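Local coordinates for Rho GTPase-activating protein 5 (Homo sapiens, PDB 5U4V), which probably acts as a GTPase-activating protein for Rho-family GTPases, and is represented here by a pseudoGTPase domain with a Ras-like fold, at residues K8-I13 / E44-P49; G70-F75 / T110-N115. All blocks are in the same frame, centred on the assembly; numbering follows the deposited sequence.

Contact 1: residues K8-I13 / E44-P49; sequences KVNLFI and ELDLRP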
ATOM      1  N   LYS A   8      16.106   1.394  -5.477  1.00 72.31           N
ATOM      2  CA  LYS A   8      15.309   0.216  -5.650  1.00 66.37           C
ATOM      3  C   LYS A   8      14.488   0.097  -4.400  1.00 64.55           C
ATOM      4  O   LYS A   8      15.024   0.152  -3.312  1.00 64.40           O
ATOM      5  CB  LYS A   8      16.170  -1.009  -5.796  1.00 65.26           C
ATOM      6  CG  LYS A   8      15.349  -2.291  -5.846  1.00 61.68           C
ATOM      7  CD  LYS A   8      16.174  -3.442  -6.395  1.00 61.46           C
ATOM      8  CE  LYS A   8      15.293  -4.533  -6.952  1.00 59.47           C
ATOM      9  NZ  LYS A   8      15.894  -5.201  -8.138  1.00 61.28           N
ATOM     10  N   VAL A   9      13.183  -0.036  -4.561  1.00 60.64           N
ATOM     11  CA  VAL A   9      12.332  -0.088  -3.410  1.00 60.06           C
ATOM     12  C   VAL A   9      11.548  -1.376  -3.421  1.00 57.18           C
ATOM     13  O   VAL A   9      11.048  -1.787  -4.447  1.00 55.26           O
ATOM     14  CB  VAL A   9      11.392   1.120  -3.364  1.00 59.08           C
ATOM     15  CG1 VAL A   9      10.528   1.080  -2.104  1.00 57.32           C
ATOM     16  CG2 VAL A   9      12.199   2.405  -3.418  1.00 61.06           C
ATOM     17  N   ASN A  10      11.498  -2.030  -2.287  1.00 57.85           N
ATOM     18  CA  ASN A  10      10.760  -3.270  -2.191  1.00 59.20           C
ATOM     19  C   ASN A  10       9.377  -2.962  -1.728  1.00 58.38           C
ATOM     20  O   ASN A  10       9.178  -2.660  -0.567  1.00 57.10           O
ATOM     21  CB  ASN A  10      11.427  -4.202  -1.204  1.00 60.84           C
ATOM     22  CG  ASN A  10      12.259  -5.257  -1.902  1.00 60.87           C
ATOM     23  OD1 ASN A  10      11.798  -5.844  -2.860  1.00 59.25           O
ATOM     24  ND2 ASN A  10      13.477  -5.522  -1.407  1.00 63.93           N
ATOM     25  N   LEU A  11       8.408  -3.022  -2.615  1.00 56.14           N
ATOM     26  CA  LEU A  11       7.076  -2.640  -2.214  1.00 56.37           C
ATOM     27  C   LEU A  11       6.200  -3.820  -2.051  1.00 53.68           C
ATOM     28  O   LEU A  11       5.661  -4.333  -3.028  1.00 54.04           O
ATOM     29  CB  LEU A  11       6.451  -1.725  -3.243  1.00 58.94           C
ATOM     30  CG  LEU A  11       6.407  -0.294  -2.790  1.00 61.99           C
ATOM     31  CD1 LEU A  11       5.895   0.589  -3.925  1.00 63.26           C
ATOM     32  CD2 LEU A  11       5.454  -0.282  -1.613  1.00 63.41           C
ATOM     33  N   PHE A  12       6.021  -4.241  -0.823  1.00 52.96           N
ATOM     34  CA  PHE A  12       5.066  -5.289  -0.552  1.00 52.16           C
ATOM     35  C   PHE A  12       3.636  -4.747  -0.649  1.00 51.00           C
ATOM     36  O   PHE A  12       3.376  -3.549  -0.410  1.00 50.25           O
ATOM     37  CB  PHE A  12       5.317  -5.891   0.828  1.00 53.53           C
ATOM     38  CG  PHE A  12       6.708  -6.461   1.008  1.00 55.18           C
ATOM     39  CD1 PHE A  12       6.982  -7.783   0.650  1.00 54.34           C
ATOM     40  CD2 PHE A  12       7.734  -5.688   1.569  1.00 57.24           C
ATOM     41  CE1 PHE A  12       8.258  -8.326   0.831  1.00 56.32           C
ATOM     42  CE2 PHE A  12       9.007  -6.226   1.776  1.00 59.50           C
ATOM     43  CZ  PHE A  12       9.271  -7.550   1.408  1.00 58.48           C
ATOM     44  N   ILE A  13       2.716  -5.632  -1.034  1.00 47.04           N
ATOM     45  CA  ILE A  13       1.323  -5.266  -1.204  1.00 44.90           C
ATOM     46  C   ILE A  13       0.441  -6.340  -0.570  1.00 43.89           C
ATOM     47  O   ILE A  13       0.410  -7.500  -1.051  1.00 40.92           O
ATOM     48  CB  ILE A  13       0.910  -5.084  -2.693  1.00 43.94           C
ATOM     49  CG1 ILE A  13       1.638  -3.907  -3.343  1.00 45.49           C
ATOM     50  CG2 ILE A  13      -0.596  -4.874  -2.804  1.00 43.57           C
ATOM     51  CD1 ILE A  13       1.439  -3.802  -4.868  1.00 44.56           C
ATOM     52  N   GLU A  44      13.234   1.943  -9.655  1.00 53.31           N
ATOM     53  CA  GLU A  44      12.973   0.531  -9.858  1.00 56.25           C
ATOM     54  C   GLU A  44      12.210  -0.041  -8.675  1.00 53.38           C
ATOM     55  O   GLU A  44      12.753  -0.176  -7.598  1.00 55.19           O
ATOM     56  CB  GLU A  44      14.225  -0.287 -10.233  1.00 63.27           C
ATOM     57  CG  GLU A  44      15.448  -0.115  -9.351  1.00 69.39           C
ATOM     58  CD  GLU A  44      16.488  -1.193  -9.630  1.00 75.18           C
ATOM     59  OE1 GLU A  44      16.094  -2.376  -9.815  1.00 76.13           O
ATOM     60  OE2 GLU A  44      17.700  -0.865  -9.659  1.00 78.82           O
ATOM     61  N   LEU A  45      10.948  -0.345  -8.893  1.00 50.02           N
ATOM     62  CA  LEU A  45      10.107  -0.914  -7.854  1.00 49.28           C
ATOM     63  C   LEU A  45       9.984  -2.417  -8.044  1.00 50.23           C
ATOM     64  O   LEU A  45       9.817  -2.920  -9.158  1.00 47.70           O
ATOM     65  CB  LEU A  45       8.730  -0.270  -7.897  1.00 46.62           C
ATOM     66  CG  LEU A  45       8.800   1.243  -7.637  1.00 47.91           C
ATOM     67  CD1 LEU A  45       7.471   1.910  -7.861  1.00 40.65           C
ATOM     68  CD2 LEU A  45       9.286   1.487  -6.203  1.00 48.36           C
ATOM     69  N   ASP A  46      10.073  -3.137  -6.941  1.00 54.04           N
ATOM     70  CA  ASP A  46       9.739  -4.550  -6.934  1.00 56.63           C
ATOM     71  C   ASP A  46       8.463  -4.736  -6.170  1.00 55.01           C
ATOM     72  O   ASP A  46       8.459  -4.809  -4.952  1.00 59.91           O
ATOM     73  CB  ASP A  46      10.880  -5.388  -6.314  1.00 63.88           C
ATOM     74  CG  ASP A  46      12.104  -5.470  -7.199  1.00 68.29           C
ATOM     75  OD1 ASP A  46      12.081  -5.049  -8.377  1.00 67.66           O
ATOM     76  OD2 ASP A  46      13.136  -5.968  -6.708  1.00 77.83           O
ATOM     77  N   LEU A  47       7.368  -4.880  -6.895  1.00 53.04           N
ATOM     78  CA  LEU A  47       6.072  -5.081  -6.278  1.00 51.51           C
ATOM     79  C   LEU A  47       5.832  -6.533  -5.958  1.00 51.75           C
ATOM     80  O   LEU A  47       5.732  -7.388  -6.838  1.00 49.70           O
ATOM     81  CB  LEU A  47       4.955  -4.529  -7.156  1.00 49.98           C
ATOM     82  CG  LEU A  47       5.155  -3.012  -7.295  1.00 51.38           C
ATOM     83  CD1 LEU A  47       4.199  -2.436  -8.321  1.00 54.80           C
ATOM     84  CD2 LEU A  47       5.093  -2.244  -5.973  1.00 54.54           C
ATOM     85  N   ARG A  48       5.724  -6.808  -4.670  1.00 53.83           N
ATOM     86  CA  ARG A  48       5.524  -8.158  -4.200  1.00 54.17           C
ATOM     87  C   ARG A  48       4.197  -8.282  -3.487  1.00 52.42           C
ATOM     88  O   ARG A  48       4.107  -7.969  -2.302  1.00 54.66           O
ATOM     89  CB  ARG A  48       6.637  -8.512  -3.232  1.00 58.38           C
ATOM     90  CG  ARG A  48       8.013  -8.584  -3.842  1.00 63.36           C
ATOM     91  CD  ARG A  48       9.023  -9.062  -2.821  1.00 70.86           C
ATOM     92  NE  ARG A  48      10.348  -9.091  -3.406  1.00 76.62           N
ATOM     93  CZ  ARG A  48      11.474  -9.326  -2.728  1.00 85.46           C
ATOM     94  NH1 ARG A  48      11.458  -9.578  -1.419  1.00 87.34           N
ATOM     95  NH2 ARG A  48      12.641  -9.320  -3.362  1.00 89.69           N
ATOM     96  N   PRO A  49       3.169  -8.794  -4.162  1.00 51.22           N
ATOM     97  CA  PRO A  49       1.899  -9.083  -3.460  1.00 51.41           C
ATOM     98  C   PRO A  49       2.059 -10.265  -2.537  1.00 55.29           C
ATOM     99  O   PRO A  49       2.785 -11.182  -2.857  1.00 59.77           O
ATOM    100  CB  PRO A  49       0.911  -9.428  -4.586  1.00 46.68           C
ATOM    101  CG  PRO A  49       1.590  -9.072  -5.831  1.00 45.55           C
ATOM    102  CD  PRO A  49       3.073  -9.103  -5.592  1.00 49.00           C
TER
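Parallel strand pairing joins Val9 to Leu45 and Leu11 to Leu47, with the short segment axes turned 23° against each other. Val9 N reaches Glu44 O at 3.1 Å and Asp46 N returns to Val9 O at 3.0 Å; Leu11 N to Asp46 O, Arg48 N to Leu11 O and Ile13 N to Arg48 O carry the ladder on. On the face with Val9, Leu11 and Ile13, Leu45 CD2 lies 3.6 Å from Val9 CB, the two side chains side by side. In this G-domain fold 8-13 belongs to an inner strand of the sheet and 44-49 to one of its two neighbours; helix 156-173 covers Val9, Leu11 and Leu45 through Leu163, Val166 and Leu167, while Ala20 and Ile27 of helix 19-28 pack on Ile13 and Leu47. The other face is mostly polar and more open to solvent. Asn10 OD1 sits over the centre of the Arg48 guanidinium, 3.4 Å above its plane with the amide turned 53° from it, so the partly negative oxygen probably faces the positive charge. Arg48, its chain extended from CG to NE, runs beside Phe12: its CD is 3.8 Å from Phe12 CE1, and ring and guanidinium stand 81° apart. Lys8 NZ forms a salt bridge with Glu44 OE1 at 3.3 Å, the hydrogen bond within it weak; a second, to Asp46 OD2, rests on a doubtful atom position.

Contact 2: residues G70-F75 / T110-N115; sequences GCFCVF and TLILAN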
ATOM      1  N   GLY A  70       8.613  -0.720   1.794  1.00 57.20           N
ATOM      2  CA  GLY A  70       7.401  -0.171   2.367  1.00 55.13           C
ATOM      3  C   GLY A  70       6.268  -1.118   2.020  1.00 52.68           C
ATOM      4  O   GLY A  70       6.476  -2.127   1.321  1.00 50.94           O
ATOM      5  N   CYS A  71       5.066  -0.792   2.466  1.00 60.79           N
ATOM      6  CA  CYS A  71       3.965  -1.718   2.293  1.00 58.28           C
ATOM      7  C   CYS A  71       2.626  -1.085   1.942  1.00 54.91           C
ATOM      8  O   CYS A  71       2.006  -0.433   2.764  1.00 54.64           O
ATOM      9  CB  CYS A  71       3.848  -2.582   3.537  1.00 58.05           C
ATOM     10  SG  CYS A  71       2.555  -3.824   3.398  1.00 60.67           S
ATOM     11  N   PHE A  72       2.192  -1.306   0.708  1.00 54.39           N
ATOM     12  CA  PHE A  72       0.824  -1.019   0.296  1.00 50.83           C
ATOM     13  C   PHE A  72      -0.185  -1.949   0.927  1.00 47.57           C
ATOM     14  O   PHE A  72       0.011  -3.158   0.945  1.00 46.96           O
ATOM     15  CB  PHE A  72       0.680  -1.120  -1.209  1.00 52.95           C
ATOM     16  CG  PHE A  72       1.078   0.109  -1.938  1.00 54.78           C
ATOM     17  CD1 PHE A  72       1.305   1.298  -1.253  1.00 54.89           C
ATOM     18  CD2 PHE A  72       1.198   0.083  -3.330  1.00 56.94           C
ATOM     19  CE1 PHE A  72       1.678   2.448  -1.947  1.00 58.07           C
ATOM     20  CE2 PHE A  72       1.578   1.239  -4.031  1.00 58.80           C
ATOM     21  CZ  PHE A  72       1.812   2.422  -3.337  1.00 59.54           C
ATOM     22  N   CYS A  73      -1.266  -1.377   1.459  1.00 45.05           N
ATOM     23  CA  CYS A  73      -2.352  -2.191   1.983  1.00 43.25           C
ATOM     24  C   CYS A  73      -3.662  -1.773   1.351  1.00 41.99           C
ATOM     25  O   CYS A  73      -4.123  -0.646   1.522  1.00 42.02           O
ATOM     26  CB  CYS A  73      -2.420  -2.096   3.514  1.00 43.71           C
ATOM     27  SG  CYS A  73      -0.835  -2.341   4.358  1.00 47.50           S
ATOM     28  N   VAL A  74      -4.252  -2.698   0.617  1.00 41.24           N
ATOM     29  CA  VAL A  74      -5.406  -2.464  -0.250  1.00 39.53           C
ATOM     30  C   VAL A  74      -6.571  -3.276   0.320  1.00 39.72           C
ATOM     31  O   VAL A  74      -6.409  -4.397   0.771  1.00 39.18           O
ATOM     32  CB  VAL A  74      -5.135  -2.933  -1.716  1.00 40.58           C
ATOM     33  CG1 VAL A  74      -6.190  -2.460  -2.705  1.00 40.10           C
ATOM     34  CG2 VAL A  74      -3.776  -2.513  -2.156  1.00 42.32           C
ATOM     35  N   PHE A  75      -7.745  -2.673   0.294  1.00 40.99           N
ATOM     36  CA  PHE A  75      -8.982  -3.283   0.752  1.00 42.08           C
ATOM     37  C   PHE A  75     -10.129  -2.619  -0.013  1.00 43.75           C
ATOM     38  O   PHE A  75     -10.001  -1.453  -0.463  1.00 41.44           O
ATOM     39  CB  PHE A  75      -9.150  -3.092   2.272  1.00 41.20           C
ATOM     40  CG  PHE A  75      -9.262  -1.659   2.696  1.00 40.86           C
ATOM     41  CD1 PHE A  75      -8.128  -0.845   2.767  1.00 38.97           C
ATOM     42  CD2 PHE A  75     -10.533  -1.079   2.953  1.00 40.58           C
ATOM     43  CE1 PHE A  75      -8.266   0.487   3.113  1.00 39.90           C
ATOM     44  CE2 PHE A  75     -10.631   0.247   3.292  1.00 39.53           C
ATOM     45  CZ  PHE A  75      -9.510   1.019   3.391  1.00 39.15           C
ATOM     46  N   THR A 110       1.018   2.326   3.593  1.00 33.87           N
ATOM     47  CA  THR A 110       0.038   3.227   2.991  1.00 31.11           C
ATOM     48  C   THR A 110      -1.203   2.397   2.741  1.00 31.52           C
ATOM     49  O   THR A 110      -1.112   1.258   2.208  1.00 32.75           O
ATOM     50  CB  THR A 110       0.528   3.878   1.661  1.00 31.38           C
ATOM     51  OG1 THR A 110       1.642   4.723   1.943  1.00 32.86           O
ATOM     52  CG2 THR A 110      -0.610   4.752   0.972  1.00 29.02           C
ATOM     53  N   LEU A 111      -2.340   2.932   3.161  1.00 31.96           N
ATOM     54  CA  LEU A 111      -3.594   2.226   3.029  1.00 34.97           C
ATOM     55  C   LEU A 111      -4.294   2.671   1.776  1.00 33.00           C
ATOM     56  O   LEU A 111      -4.548   3.841   1.608  1.00 29.63           O
ATOM     57  CB  LEU A 111      -4.509   2.424   4.263  1.00 39.46           C
ATOM     58  CG  LEU A 111      -3.967   1.894   5.593  1.00 45.45           C
ATOM     59  CD1 LEU A 111      -4.903   2.299   6.736  1.00 47.90           C
ATOM     60  CD2 LEU A 111      -3.761   0.377   5.590  1.00 46.07           C
ATOM     61  N   ILE A 112      -4.701   1.698   0.960  1.00 33.10           N
ATOM     62  CA  ILE A 112      -5.383   2.003  -0.248  1.00 33.95           C
ATOM     63  C   ILE A 112      -6.777   1.469  -0.281  1.00 36.40           C
ATOM     64  O   ILE A 112      -6.952   0.278  -0.312  1.00 37.15           O
ATOM     65  CB  ILE A 112      -4.611   1.545  -1.493  1.00 34.09           C
ATOM     66  CG1 ILE A 112      -3.289   2.324  -1.589  1.00 33.55           C
ATOM     67  CG2 ILE A 112      -5.427   1.791  -2.748  1.00 32.64           C
ATOM     68  CD1 ILE A 112      -2.294   1.648  -2.501  1.00 34.00           C
ATOM     69  N   LEU A 113      -7.773   2.360  -0.339  1.00 37.01           N
ATOM     70  CA  LEU A 113      -9.105   1.915  -0.581  1.00 40.31           C
ATOM     71  C   LEU A 113      -9.417   1.946  -2.075  1.00 43.61           C
ATOM     72  O   LEU A 113      -9.465   3.013  -2.691  1.00 43.39           O
ATOM     73  CB  LEU A 113     -10.099   2.741   0.227  1.00 43.33           C
ATOM     74  CG  LEU A 113     -11.587   2.573  -0.072  1.00 46.74           C
ATOM     75  CD1 LEU A 113     -12.105   1.159   0.183  1.00 49.36           C
ATOM     76  CD2 LEU A 113     -12.367   3.577   0.771  1.00 50.77           C
ATOM     77  N   ALA A 114      -9.641   0.757  -2.626  1.00 47.89           N
ATOM     78  CA  ALA A 114     -10.044   0.544  -4.015  1.00 53.58           C
ATOM     79  C   ALA A 114     -11.571   0.485  -4.230  1.00 59.30           C
ATOM     80  O   ALA A 114     -12.281  -0.201  -3.490  1.00 61.10           O
ATOM     81  CB  ALA A 114      -9.426  -0.740  -4.522  1.00 51.05           C
ATOM     82  N   ASN A 115     -12.067   1.186  -5.252  1.00 64.47           N
ATOM     83  CA  ASN A 115     -13.476   1.043  -5.675  1.00 71.60           C
ATOM     84  C   ASN A 115     -13.653  -0.161  -6.585  1.00 76.19           C
ATOM     85  O   ASN A 115     -13.425  -1.304  -6.178  1.00 75.95           O
ATOM     86  CB  ASN A 115     -14.006   2.311  -6.361  1.00 74.90           C
ATOM     87  CG  ASN A 115     -14.122   3.499  -5.407  1.00 76.24           C
ATOM     88  OD1 ASN A 115     -13.539   4.571  -5.630  1.00 78.13           O
ATOM     89  ND2 ASN A 115     -14.866   3.309  -4.327  1.00 77.20           N
TER
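Strands 70-75 and 110-114 run parallel with axes 28° apart, tied from Cys71 to Ala114 by a ladder that includes Cys73 N to Thr110 O at 2.7 Å, Phe75 N to Ile112 O at 3.1 Å and Ala114 N to Phe75 O at 3.1 Å. They are neighbouring inner strands of the Ras-like G-domain sheet, connected through helix 78-96. On the face bearing Phe72, Val74 and Ile112, Ile112 CD1 sits over the middle of the Phe72 ring, 3.8 Å from its centroid and 12° off the normal, a CH-pi contact. Thr110 CB meets the same ring at its edge, 4.0 Å from Phe72 CD1. Leu23 of helix 19-28 touches Phe72, Val74 and Ile112, and Val166 of helix 156-173 touches Phe72 and Thr110. On the reverse face Cys73 CB packs 3.5 Å from Leu111 CD2. There chi1 of 63° puts Phe75 CG between its backbone N and carbonyl carbon, and the ring comes to Leu113, with CE2 3.6 Å from Leu113 CD1, while Ser80, Leu81 and Ile84 of helix 78-96 also contact it. An alanine at Phe75 would probably open a gap between sheet and helix and leave Leu113 CD1 without its aromatic neighbour. The Phe75 ring is met at its edge by Leu111 CB, and over one face, toward the rim, Leu113 CA lies 4.0 Å above its plane.

Overall arrangement
Contacts 1 and 2 are two pairings in one sheet, their centres 13 Å apart, and the seam between them is the pairing of strand 8-14 with strand 69-75. There Phe12 N lies 3.0 Å from Gly70 O and Phe12 O lies 2.8 Å from Phe72 N, both probable hydrogen bonds, and Ile13 CG1 packs 3.6 Å from Phe72 CB. Four adjacent parallel strands thus run in the order 44-49, 8-13, 70-75, 110-114. Contact 2 is wholly buried near the middle of the chain; contact 1 is partly exposed. In Ras-like GTPases, loops after the strands at the positions of 8-14, 41-50 and 109-114 help line the nucleotide site; this pseudoGTPase domain retains the strand framework.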